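Local coordinates for DSBA-like thioredoxin domain-containing protein (Nitrosomonas europaea, PDB 2IN3) that probably acts as a thiol-disulfide oxidoreductase of the DsbA family, FrnE-like subfamily, and has been proposed to be a protein disulfide isomerase, at residues L10-D15 with K110-F115; Q63-W68 with E82-E87; P178-E183 with L190-Y195. All blocks are in the same frame, centred on the assembly; numbering follows the deposited sequence.

Contact 1 of 3, residues L10-D15 with K110-F115; sequences LWYIAD and KVFPFF
Tyr12 and Phe112 meet rim to rim, CD2 of Tyr12 lying 3.6 Å from CE2 of Phe112. Their planes are only 19° apart, yet neither ring lies over the other. The second aromatic partner of Tyr12 is Phe115, which stands at 55° to it with the centroids 5.9 Å apart. The two phenylalanines, one helical turn apart, thus form an aromatic cluster with the tyrosine. In the DsbA architecture this joins the central strand 9-14 of the thioredoxin fold to helix 111-123 of the helical part, whose first turn runs roughly parallel to it; the two short-segment axes approach to 12.5 Å. Aliphatic and backbone packing takes over at Ala14 and Asp15. CG of Phe115 is anti to its backbone N (chi1 -173°). At the ring's tip, CZ touches CB of Ala14 at 3.6 Å and C of Asp15 at 3.4 Å; the Ala14-Asp15 peptide faces its edge. An alanine in place of Phe115 would probably open a gap beside Ala14 and leave Tyr12 leaning on Phe112 alone across this contact. Cys21 of the probable thioredoxin-type CxxC motif touches both Tyr12 and Ala14, while OD1 of Asp15 accepts a hydrogen bond from Met17 N.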
# COMPACT_ATOMS: atom_id res chain seq x y z
N LEU A 10 -2.37 14.06 -1.97
CA LEU A 10 -2.83 13.24 -0.86
C LEU A 10 -2.01 11.96 -0.96
O LEU A 10 -2.18 11.15 -1.91
CB LEU A 10 -4.34 12.96 -0.96
CG LEU A 10 -4.90 12.02 0.15
CD1 LEU A 10 -4.78 12.63 1.54
CD2 LEU A 10 -6.37 11.61 -0.13
N TRP A 11 -1.06 11.84 -0.04
CA TRP A 11 -0.22 10.64 0.05
C TRP A 11 -0.91 9.50 0.82
O TRP A 11 -1.27 9.66 1.99
CB TRP A 11 1.11 10.97 0.74
CG TRP A 11 2.01 11.85 -0.05
CD1 TRP A 11 2.26 13.18 0.17
CD2 TRP A 11 2.79 11.48 -1.19
NE1 TRP A 11 3.16 13.66 -0.77
CE2 TRP A 11 3.50 12.63 -1.61
CE3 TRP A 11 2.96 10.28 -1.91
CZ2 TRP A 11 4.37 12.63 -2.72
CZ3 TRP A 11 3.83 10.27 -3.01
CH2 TRP A 11 4.51 11.44 -3.40
N TYR A 12 -1.05 8.37 0.15
CA TYR A 12 -1.50 7.15 0.79
C TYR A 12 -0.27 6.35 1.22
O TYR A 12 0.48 5.86 0.37
CB TYR A 12 -2.39 6.34 -0.17
CG TYR A 12 -2.90 5.03 0.39
CD1 TYR A 12 -3.44 4.96 1.68
CD2 TYR A 12 -2.85 3.88 -0.37
CE1 TYR A 12 -3.96 3.74 2.18
CE2 TYR A 12 -3.34 2.63 0.12
CZ TYR A 12 -3.88 2.58 1.39
OH TYR A 12 -4.36 1.38 1.86
N ILE A 13 -0.04 6.27 2.53
CA ILE A 13 1.17 5.67 3.06
C ILE A 13 0.77 4.29 3.55
O ILE A 13 0.04 4.15 4.55
CB ILE A 13 1.81 6.52 4.20
CG1 ILE A 13 2.13 7.94 3.69
CG2 ILE A 13 3.06 5.84 4.71
CD1 ILE A 13 2.56 8.94 4.77
N ALA A 14 1.24 3.30 2.82
CA ALA A 14 0.71 1.93 2.95
C ALA A 14 1.69 0.91 2.44
O ALA A 14 2.61 1.23 1.68
CB ALA A 14 -0.61 1.80 2.24
N ASP A 15 1.50 -0.32 2.89
CA ASP A 15 2.30 -1.45 2.47
C ASP A 15 1.32 -2.54 2.03
O ASP A 15 0.36 -2.82 2.76
CB ASP A 15 3.10 -1.95 3.68
CG ASP A 15 4.09 -3.03 3.31
OD1 ASP A 15 3.66 -4.12 2.86
OD2 ASP A 15 5.32 -2.79 3.46
N LYS A 110 -1.47 3.23 -13.14
CA LYS A 110 -1.61 1.82 -12.75
C LYS A 110 -1.09 1.48 -11.36
O LYS A 110 -1.14 0.30 -10.94
CB LYS A 110 -0.95 0.92 -13.78
CG LYS A 110 -1.70 0.93 -15.10
CD LYS A 110 -1.06 0.07 -16.13
CE LYS A 110 -1.85 0.21 -17.42
NZ LYS A 110 -1.23 -0.56 -18.51
N VAL A 111 -0.64 2.50 -10.64
CA VAL A 111 -0.12 2.31 -9.27
C VAL A 111 -1.16 1.73 -8.27
O VAL A 111 -0.88 0.75 -7.56
CB VAL A 111 0.51 3.60 -8.72
CG1 VAL A 111 0.90 3.44 -7.24
CG2 VAL A 111 1.74 3.96 -9.55
N PHE A 112 -2.32 2.36 -8.14
CA PHE A 112 -3.32 1.82 -7.21
C PHE A 112 -3.85 0.42 -7.60
O PHE A 112 -3.95 -0.48 -6.73
CB PHE A 112 -4.47 2.82 -6.96
CG PHE A 112 -4.14 3.87 -5.93
CD1 PHE A 112 -3.45 5.02 -6.30
CD2 PHE A 112 -4.47 3.68 -4.58
CE1 PHE A 112 -3.12 6.02 -5.33
CE2 PHE A 112 -4.15 4.67 -3.61
CZ PHE A 112 -3.47 5.83 -4.01
N PRO A 113 -4.18 0.21 -8.87
CA PRO A 113 -4.53 -1.16 -9.31
C PRO A 113 -3.43 -2.20 -9.04
O PRO A 113 -3.76 -3.32 -8.62
CB PRO A 113 -4.69 -1.00 -10.81
CG PRO A 113 -5.14 0.39 -10.97
CD PRO A 113 -4.31 1.17 -9.98
N PHE A 114 -2.15 -1.86 -9.26
CA PHE A 114 -1.06 -2.81 -8.97
C PHE A 114 -0.91 -3.14 -7.47
O PHE A 114 -0.73 -4.30 -7.09
CB PHE A 114 0.27 -2.30 -9.52
CG PHE A 114 1.40 -3.29 -9.43
CD1 PHE A 114 1.41 -4.44 -10.24
CD2 PHE A 114 2.47 -3.07 -8.58
CE1 PHE A 114 2.46 -5.36 -10.17
CE2 PHE A 114 3.53 -4.00 -8.51
CZ PHE A 114 3.51 -5.13 -9.29
N PHE A 115 -1.01 -2.12 -6.62
CA PHE A 115 -0.96 -2.29 -5.17
C PHE A 115 -2.09 -3.27 -4.76
O PHE A 115 -1.88 -4.23 -3.98
CB PHE A 115 -1.19 -0.93 -4.53
CG PHE A 115 -1.00 -0.91 -3.03
CD1 PHE A 115 0.16 -0.35 -2.51
CD2 PHE A 115 -1.97 -1.41 -2.16
CE1 PHE A 115 0.40 -0.29 -1.14
CE2 PHE A 115 -1.74 -1.36 -0.74
CZ PHE A 115 -0.55 -0.80 -0.26

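Contact 2 of 3, residues Q63-W68 with E82-E87. With PO4 (phosphate ion), chain B.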
# COMPACT_ATOMS: atom_id res chain seq x y z
N GLN A 63 -0.47 -13.16 15.99
CA GLN A 63 -0.87 -11.75 16.05
C GLN A 63 -1.37 -11.29 14.70
O GLN A 63 -2.39 -10.62 14.60
CB GLN A 63 0.28 -10.86 16.50
CG GLN A 63 0.67 -11.09 17.92
CD GLN A 63 1.85 -10.24 18.36
OE1 GLN A 63 2.89 -10.17 17.70
NE2 GLN A 63 1.70 -9.61 19.52
N ILE A 64 -0.63 -11.64 13.65
CA ILE A 64 -0.98 -11.19 12.31
C ILE A 64 -2.34 -11.78 11.90
O ILE A 64 -3.22 -11.07 11.38
CB ILE A 64 0.14 -11.56 11.28
CG1 ILE A 64 1.42 -10.75 11.57
CG2 ILE A 64 -0.35 -11.37 9.83
CD1 ILE A 64 2.69 -11.32 10.91
N LEU A 65 -2.53 -13.07 12.17
CA LEU A 65 -3.79 -13.72 11.81
C LEU A 65 -4.98 -13.11 12.57
O LEU A 65 -6.07 -13.04 12.04
CB LEU A 65 -3.69 -15.23 12.05
CG LEU A 65 -2.71 -15.95 11.11
CD1 LEU A 65 -2.62 -17.40 11.52
CD2 LEU A 65 -3.08 -15.80 9.62
N HIS A 66 -4.77 -12.69 13.82
CA HIS A 66 -5.83 -12.02 14.55
C HIS A 66 -6.20 -10.73 13.81
O HIS A 66 -7.39 -10.41 13.69
CB HIS A 66 -5.43 -11.71 15.99
CG HIS A 66 -6.39 -10.80 16.69
ND1 HIS A 66 -7.71 -11.14 16.91
CD2 HIS A 66 -6.23 -9.55 17.20
CE1 HIS A 66 -8.32 -10.15 17.53
NE2 HIS A 66 -7.45 -9.17 17.71
N HIS A 67 -5.18 -10.00 13.31
CA HIS A 67 -5.44 -8.79 12.53
C HIS A 67 -6.27 -9.12 11.28
O HIS A 67 -7.22 -8.41 10.97
CB HIS A 67 -4.14 -8.03 12.16
CG HIS A 67 -3.48 -7.38 13.34
ND1 HIS A 67 -2.17 -6.98 13.35
CD2 HIS A 67 -3.97 -7.10 14.57
CE1 HIS A 67 -1.87 -6.47 14.53
NE2 HIS A 67 -2.94 -6.54 15.30
N TRP A 68 -5.93 -10.21 10.58
CA TRP A 68 -6.67 -10.61 9.38
C TRP A 68 -8.14 -10.88 9.71
O TRP A 68 -9.04 -10.38 9.06
CB TRP A 68 -6.09 -11.88 8.77
CG TRP A 68 -4.74 -11.76 8.13
CD1 TRP A 68 -3.79 -10.77 8.32
CD2 TRP A 68 -4.15 -12.72 7.25
NE1 TRP A 68 -2.67 -11.05 7.60
CE2 TRP A 68 -2.86 -12.23 6.92
CE3 TRP A 68 -4.59 -13.93 6.69
CZ2 TRP A 68 -2.00 -12.91 6.04
CZ3 TRP A 68 -3.73 -14.61 5.81
CH2 TRP A 68 -2.44 -14.10 5.51
N GLU A 82 -7.11 -20.86 5.40
CA GLU A 82 -6.63 -22.24 5.32
C GLU A 82 -5.18 -22.25 4.84
O GLU A 82 -4.86 -21.70 3.79
CB GLU A 82 -7.51 -23.07 4.37
CG GLU A 82 -8.94 -23.33 4.86
CD GLU A 82 -9.83 -22.08 4.86
OE1 GLU A 82 -9.57 -21.13 4.06
OE2 GLU A 82 -10.79 -22.06 5.68
N ASN A 83 -4.30 -22.87 5.63
CA ASN A 83 -2.85 -22.89 5.40
C ASN A 83 -2.15 -21.53 5.22
O ASN A 83 -1.08 -21.46 4.62
CB ASN A 83 -2.47 -23.87 4.29
CG ASN A 83 -2.85 -25.30 4.64
OD1 ASN A 83 -3.98 -25.73 4.41
ND2 ASN A 83 -1.91 -26.04 5.24
N ALA A 84 -2.76 -20.47 5.75
CA ALA A 84 -2.16 -19.13 5.80
C ALA A 84 -0.78 -19.14 6.45
O ALA A 84 -0.53 -19.88 7.42
CB ALA A 84 -3.07 -18.15 6.54
N LEU A 85 0.12 -18.31 5.89
CA LEU A 85 1.44 -18.08 6.47
C LEU A 85 2.11 -19.36 6.98
O LEU A 85 2.31 -19.50 8.20
CB LEU A 85 1.34 -17.03 7.59
CG LEU A 85 0.77 -15.67 7.18
CD1 LEU A 85 0.46 -14.76 8.38
CD2 LEU A 85 1.70 -14.94 6.22
N PRO A 86 2.47 -20.30 6.07
CA PRO A 86 3.03 -21.59 6.46
C PRO A 86 4.38 -21.38 7.12
O PRO A 86 5.04 -20.38 6.86
CB PRO A 86 3.25 -22.34 5.13
CG PRO A 86 2.68 -21.48 4.06
CD PRO A 86 2.42 -20.12 4.60
N GLU A 87 4.80 -22.31 7.97
CA GLU A 87 6.08 -22.15 8.65
C GLU A 87 7.21 -22.17 7.62
O GLU A 87 7.22 -22.99 6.70
CB GLU A 87 6.26 -23.17 9.80
CG GLU A 87 7.11 -24.38 9.50
CD GLU A 87 8.61 -24.14 9.71
OE1 GLU A 87 9.02 -22.97 9.87
OE2 GLU A 87 9.38 -25.14 9.70
P PO4 B . -0.56 -6.60 10.09
O1 PO4 B . -0.40 -7.62 11.18
O2 PO4 B . 0.75 -5.94 9.71
O3 PO4 B . -1.20 -7.25 8.90
O4 PO4 B . -1.42 -5.48 10.66
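ND1 of His67 donates a hydrogen bond to O1 of a phosphate ion, 2.9 Å long and nearly straight at 167°. O1 lies at the edge of the imidazole and close to its plane, so the N-H points almost directly at it. A second bond from ND1 to O4 of the same ion is weak and bent, at 3.2 Å. CG1 of Ile64, one turn earlier, lies 3.6 Å from O1, and Ser19 OG adds a further hydrogen bond to the ion, which was probably taken up from the crystallisation liquor. Ser19 lies within the probable CxxC motif, so this flank of helix 58-75 probably borders the active site.

No hydrogen bond links 63-68 with 82-87; the two meet through apolar side chains. Ile64, Leu65 and Trp68 make up one flank of the helix, and Ala84 and Leu85 are pressed against it. CD1 of Leu85 is the point of convergence: CG2 of Ile64 reaches it at 3.8 Å, and CD2 of Leu65 and CZ2 of Trp68 at slightly greater distances. Leu85 lies crosswise to Ile64, runs antiparallel alongside Leu65 and meets the indole tip to tip. Beside them, CB of Ala84 packs 3.7 Å from CZ3 of the indole. Within the helix, CD2 of Leu65 lies 3.8 Å above one face of the Trp68 ring, toward its rim, and so bridges the indole to both loop residues.

Arg61, from the preceding turn of helix 58-75, hydrogen-bonds the carbonyl oxygens of Ala84 and Leu85 and ties down the loop leading to helix 94-106. Phe79 stacks on Trp68, Tyr123 of helix 111-123 meets it edge-to-face, and Ser19 of helix 19-35 touches both Trp68 and His67.

Contact 3 of 3, residues P178-E183 with L190-Y195; sequences PALVVE and LITTGY. With EDO (1,2-ethanediol), chain F.
O of Leu180 takes two N-H groups from the neighbouring strand: Ile191 N at 2.8 Å and, more weakly, Thr192 N at 3.4 Å. In return Leu180 N donates to Thr192 O over 3.0 Å, with an angle of 163° at the hydrogen. Two consecutive residues opposite a single one make a classic beta bulge, here in the antiparallel hairpin of strands 179-184 and 187-192. Across it the register shifts by one, from the hydrogen-bonded pair Leu180-Thr192 to the non-hydrogen-bonded pair Val181-Leu190. The backbone of Ile191, with psi -54°, leaves the extended form to take up the extra residue.

A looser approach continues the pairing toward Pro178, where CA of Ala179 makes a CH...O contact with Thr192 O. Pro178 itself follows a cis peptide bond, as does the proline beside the CxxC in thioredoxin-fold oxidoreductases, and its ring touches Cys21. The ring's CD packs against the backbone N of Tyr195. Within 190-195, OG1 of Thr192, anti to its own backbone N (chi1 -177°), donates to Gly194 O at 3.0 Å. A 1,2-ethanediol, probably from the crystallisation liquor, donates from O2 to Thr193 O at 3.1 Å and also hydrogen-bonds Thr193 OG1.

The bulge brings both Ile191 and Thr192 against Leu180, whose CB lies 4.0 Å from CB of Ile191 and 3.8 Å from CG2 of Thr192. Helix 198-211 covers Ile191, Thr192 and Val182, and Ile28 of helix 19-35 meets Leu180. Val181 and Leu190 pack together on the other face of the sheet, through CG2 of the valine and CD1 of the leucine. Further along strand 179-184, CG2 of Val182 rests 3.7 Å from CG1 of Ile191.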
# COMPACT_ATOMS: atom_id res chain seq x y z
N PRO A 178 -2.81 2.01 7.57
CA PRO A 178 -2.52 2.97 6.50
C PRO A 178 -2.52 4.41 7.05
O PRO A 178 -3.15 4.66 8.07
CB PRO A 178 -3.74 2.82 5.57
CG PRO A 178 -4.84 2.29 6.45
CD PRO A 178 -4.13 1.37 7.40
N ALA A 179 -1.81 5.33 6.41
CA ALA A 179 -1.84 6.72 6.85
C ALA A 179 -2.12 7.57 5.64
O ALA A 179 -1.86 7.16 4.51
CB ALA A 179 -0.53 7.12 7.50
N LEU A 180 -2.69 8.75 5.89
CA LEU A 180 -2.97 9.69 4.81
C LEU A 180 -2.40 11.03 5.23
O LEU A 180 -2.64 11.49 6.36
CB LEU A 180 -4.49 9.81 4.59
CG LEU A 180 -5.14 8.65 3.81
CD1 LEU A 180 -6.64 8.84 3.80
CD2 LEU A 180 -4.65 8.54 2.39
N VAL A 181 -1.66 11.63 4.31
CA VAL A 181 -1.03 12.93 4.53
C VAL A 181 -1.28 13.81 3.32
O VAL A 181 -1.03 13.39 2.18
CB VAL A 181 0.52 12.80 4.74
CG1 VAL A 181 1.20 14.19 4.73
CG2 VAL A 181 0.82 12.09 6.04
N VAL A 182 -1.75 15.03 3.56
CA VAL A 182 -1.81 16.04 2.51
C VAL A 182 -0.53 16.89 2.50
O VAL A 182 -0.08 17.39 3.52
CB VAL A 182 -3.06 16.97 2.62
CG1 VAL A 182 -3.05 17.99 1.48
CG2 VAL A 182 -4.35 16.15 2.56
N GLU A 183 0.06 17.00 1.32
CA GLU A 183 1.23 17.83 1.14
C GLU A 183 0.83 18.92 0.17
O GLU A 183 0.42 18.66 -0.97
CB GLU A 183 2.39 17.00 0.59
CG GLU A 183 3.67 17.79 0.42
CD GLU A 183 4.89 16.89 0.28
OE1 GLU A 183 4.86 15.94 -0.54
OE2 GLU A 183 5.88 17.17 1.01
N LEU A 190 -1.30 15.79 8.56
CA LEU A 190 -1.66 14.41 8.81
C LEU A 190 -3.17 14.31 8.84
O LEU A 190 -3.82 15.01 9.63
CB LEU A 190 -1.04 13.94 10.14
CG LEU A 190 -1.23 12.50 10.58
CD1 LEU A 190 -0.64 11.53 9.57
CD2 LEU A 190 -0.61 12.33 11.98
N ILE A 191 -3.74 13.48 7.97
CA ILE A 191 -5.20 13.27 7.93
C ILE A 191 -5.63 12.12 8.85
O ILE A 191 -6.48 12.33 9.73
CB ILE A 191 -5.74 13.05 6.48
CG1 ILE A 191 -5.38 14.23 5.56
CG2 ILE A 191 -7.27 12.83 6.45
CD1 ILE A 191 -6.01 15.59 5.94
N THR A 192 -5.03 10.94 8.69
CA THR A 192 -5.36 9.77 9.53
C THR A 192 -4.12 8.91 9.67
O THR A 192 -3.26 8.93 8.79
CB THR A 192 -6.53 8.89 8.90
OG1 THR A 192 -6.87 7.80 9.78
CG2 THR A 192 -6.15 8.28 7.60
N THR A 193 -4.02 8.14 10.75
CA THR A 193 -2.89 7.21 10.88
C THR A 193 -3.30 5.79 11.21
O THR A 193 -2.72 5.16 12.11
CB THR A 193 -1.90 7.59 11.98
OG1 THR A 193 -2.59 7.63 13.22
CG2 THR A 193 -1.27 8.93 11.70
N GLY A 194 -4.29 5.27 10.49
CA GLY A 194 -4.87 3.97 10.77
C GLY A 194 -6.14 3.87 9.96
O GLY A 194 -6.59 4.88 9.41
N TYR A 195 -6.68 2.66 9.86
CA TYR A 195 -7.97 2.46 9.19
C TYR A 195 -9.05 3.33 9.85
O TYR A 195 -9.17 3.36 11.08
CB TYR A 195 -8.41 0.98 9.30
CG TYR A 195 -9.85 0.74 8.84
CD1 TYR A 195 -10.14 0.45 7.48
CD2 TYR A 195 -10.90 0.80 9.73
CE1 TYR A 195 -11.48 0.25 7.06
CE2 TYR A 195 -12.22 0.58 9.33
CZ TYR A 195 -12.50 0.32 8.00
OH TYR A 195 -13.82 0.11 7.66
C1 EDO F . -5.40 3.77 16.17
O1 EDO F . -5.83 3.00 15.04
C2 EDO F . -4.11 4.53 15.81
O2 EDO F . -4.36 5.45 14.73

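Contacts 1 and 3 share one four-stranded mixed sheet, in which strand 9-14 runs antiparallel beside strand 179-184. Their centres are 13 Å apart and they touch: Trp11 N lies 2.7 Å from Val181 O, a probable hydrogen bond, and Tyr12 packs on Pro178. Contact 2 stands apart, 23 Å from contact 1 and 26 Å from contact 3 between centres, where helix 58-75 meets the loop before helix 94-106. Along the chain it is nested inside the loop closed by contact 1; contact 3 follows. All belong to the DsbA-like thioredoxin domain; contacts 1 and 3 both touch Cys21 of the probable CxxC, and contact 2 reaches the same motif through Ser19.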